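Local coordinates for protein adenylosuccinate lyase (Francisella tularensis subsp. tularensis, PDB 5HW2) that probably cleaves adenylosuccinate to AMP and fumarate, and the succinocarboxamide intermediate SAICAR to AICAR and fumarate, in de novo purine synthesis, at residues C[98-103]-C[176-181]. Numbering follows the deposited sequence.
Sequences IDSALS and LTVQFS. With K (potassium ion), chain M.
Two serines one helical turn apart, S100 and S103, fasten the extended loop 176-181 to the first turns of helix 94-130, close to the substrate-binding region of this lyase-1 family enzyme. The hydroxyl of S103 donates to the carbonyl O of T177, OG to O 2.8 Å, and meets that carbonyl almost head-on (C=O...donor angle 166°). S100 works the other way round: its OG accepts the backbone N-H of Q179 in a nearly straight bond (177°), N to OG 3.1 Å, and is also hydrogen-bonded to D96 O. In both serines OG lies anti to the carbonyl carbon (chi1 near -60°), a torsion that turns the hydroxyl to the loop. Serine suits these places because its short side chain lets the backbones come close, with the CA atoms of S100 and V178 4.5 Å apart. V178 CG1 packs on S100 CB at 3.9 Å, and L176 CD1 reaches S103 CA at the same distance. Beyond the serines the loop turns to a potassium ion, bound by S181 OG at 2.7 Å and Q179 OE1 at 3.0 Å; hydroxyl, amide and carbonyl oxygens suit a large monovalent cation of low charge density, and the carboxylate OD1 of D96 with the main-chain O atoms of G182, T211 and Q212 completes the shell. The amide of Q179, near the fumarate-binding T93, also has S210 as a polar partner, while D99 forms a salt bridge with R216. Helix 16-33 packs on S100 and F180 through V26; V178 meets S100 and, on helix 192-202, A199 and L202, so here the loop bridges helices 94-130 and 192-202.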
loop_
_atom_site.group_PDB
_atom_site.type_symbol
_atom_site.label_atom_id
_atom_site.label_comp_id
_atom_site.label_asym_id
_atom_site.label_seq_id
_atom_site.Cartn_x
_atom_site.Cartn_y
_atom_site.Cartn_z
ATOM N N ILE C 98 18.035 -22.587 -4.967
ATOM C CA ILE C 98 17.777 -21.152 -5.058
ATOM C C ILE C 98 17.616 -20.548 -3.668
ATOM O O ILE C 98 18.328 -19.609 -3.292
ATOM C CB ILE C 98 16.534 -20.879 -5.921
ATOM C CG1 ILE C 98 16.556 -21.736 -7.183
ATOM C CG2 ILE C 98 16.452 -19.404 -6.279
ATOM C CD1 ILE C 98 15.263 -21.691 -7.965
ATOM N N ASP C 99 16.670 -21.078 -2.891
ATOM C CA ASP C 99 16.338 -20.439 -1.622
ATOM C C ASP C 99 17.468 -20.578 -0.611
ATOM O O ASP C 99 17.710 -19.663 0.185
ATOM C CB ASP C 99 15.041 -21.024 -1.070
ATOM C CG ASP C 99 13.961 -21.077 -2.070
ATOM O OD1 ASP C 99 12.873 -20.796 -1.739
ATOM O OD2 ASP C 99 14.198 -21.403 -3.185
ATOM N N SER C 100 18.202 -21.691 -0.637
ATOM C CA SER C 100 19.357 -21.813 0.245
ATOM C C SER C 100 20.450 -20.823 -0.134
ATOM O O SER C 100 21.140 -20.297 0.745
ATOM C CB SER C 100 19.893 -23.243 0.219
ATOM O OG SER C 100 18.887 -24.171 0.587
ATOM N N ALA C 101 20.611 -20.547 -1.431
ATOM C CA ALA C 101 21.584 -19.555 -1.869
ATOM C C ALA C 101 21.089 -18.133 -1.644
ATOM O O ALA C 101 21.891 -17.245 -1.334
ATOM C CB ALA C 101 21.923 -19.764 -3.345
ATOM N N LEU C 102 19.784 -17.901 -1.798
ATOM C CA LEU C 102 19.231 -16.571 -1.560
ATOM C C LEU C 102 19.492 -16.114 -0.131
ATOM O O LEU C 102 19.745 -14.928 0.114
ATOM C CB LEU C 102 17.732 -16.571 -1.865
ATOM C CG LEU C 102 16.935 -15.301 -1.564
ATOM C CD1 LEU C 102 17.558 -14.097 -2.246
ATOM C CD2 LEU C 102 15.487 -15.475 -1.996
ATOM N N SER C 103 19.443 -17.043 0.825
ATOM C CA SER C 103 19.753 -16.696 2.206
ATOM C C SER C 103 21.178 -16.169 2.334
ATOM O O SER C 103 21.419 -15.169 3.020
ATOM C CB SER C 103 19.540 -17.910 3.110
ATOM O OG SER C 103 18.204 -18.379 3.032
ATOM N N LEU C 176 16.848 -16.407 8.876
ATOM C CA LEU C 176 17.050 -17.112 7.621
ATOM C C LEU C 176 17.307 -18.588 7.882
ATOM O O LEU C 176 17.793 -18.973 8.949
ATOM C CB LEU C 176 18.226 -16.526 6.834
ATOM C CG LEU C 176 18.125 -15.057 6.432
ATOM C CD1 LEU C 176 19.269 -14.691 5.503
ATOM C CD2 LEU C 176 16.781 -14.772 5.782
ATOM N N THR C 177 16.984 -19.412 6.887
ATOM C CA THR C 177 17.190 -20.850 6.957
ATOM C C THR C 177 17.748 -21.339 5.628
ATOM O O THR C 177 17.968 -20.563 4.694
ATOM C CB THR C 177 15.888 -21.592 7.288
ATOM O OG1 THR C 177 14.855 -21.166 6.389
ATOM C CG2 THR C 177 15.460 -21.327 8.725
ATOM N N VAL C 178 17.988 -22.648 5.557
ATOM C CA VAL C 178 18.294 -23.346 4.315
ATOM C C VAL C 178 17.476 -24.630 4.299
ATOM O O VAL C 178 16.919 -25.049 5.316
ATOM C CB VAL C 178 19.798 -23.656 4.161
ATOM C CG1 VAL C 178 20.586 -22.376 3.916
ATOM C CG2 VAL C 178 20.314 -24.381 5.391
ATOM N N GLN C 179 17.400 -25.257 3.129
ATOM C CA GLN C 179 16.589 -26.457 2.995
ATOM C C GLN C 179 17.181 -27.377 1.939
ATOM O O GLN C 179 17.809 -26.928 0.976
ATOM C CB GLN C 179 15.139 -26.122 2.630
ATOM C CG GLN C 179 14.983 -25.496 1.257
ATOM C CD GLN C 179 13.683 -25.880 0.583
ATOM O OE1 GLN C 179 12.975 -26.778 1.038
ATOM N NE2 GLN C 179 13.365 -25.203 -0.515
ATOM N N PHE C 180 16.972 -28.683 2.145
ATOM C CA PHE C 180 17.232 -29.742 1.169
ATOM C C PHE C 180 16.175 -30.818 1.438
ATOM O O PHE C 180 16.428 -31.837 2.086
ATOM C CB PHE C 180 18.648 -30.311 1.266
ATOM C CG PHE C 180 19.732 -29.272 1.201
ATOM C CD1 PHE C 180 20.122 -28.729 -0.014
ATOM C CD2 PHE C 180 20.374 -28.853 2.355
ATOM C CE1 PHE C 180 21.125 -27.776 -0.074
ATOM C CE2 PHE C 180 21.378 -27.903 2.302
ATOM C CZ PHE C 180 21.754 -27.363 1.086
ATOM N N SER C 181 14.963 -30.578 0.937
ATOM C CA SER C 181 13.815 -31.405 1.283
ATOM C C SER C 181 13.186 -32.134 0.104
ATOM O O SER C 181 12.203 -32.859 0.302
ATOM C CB SER C 181 12.745 -30.556 1.983
ATOM O OG SER C 181 12.137 -29.650 1.082
HETATM K K K M . 11.976 -28.347 -1.297
#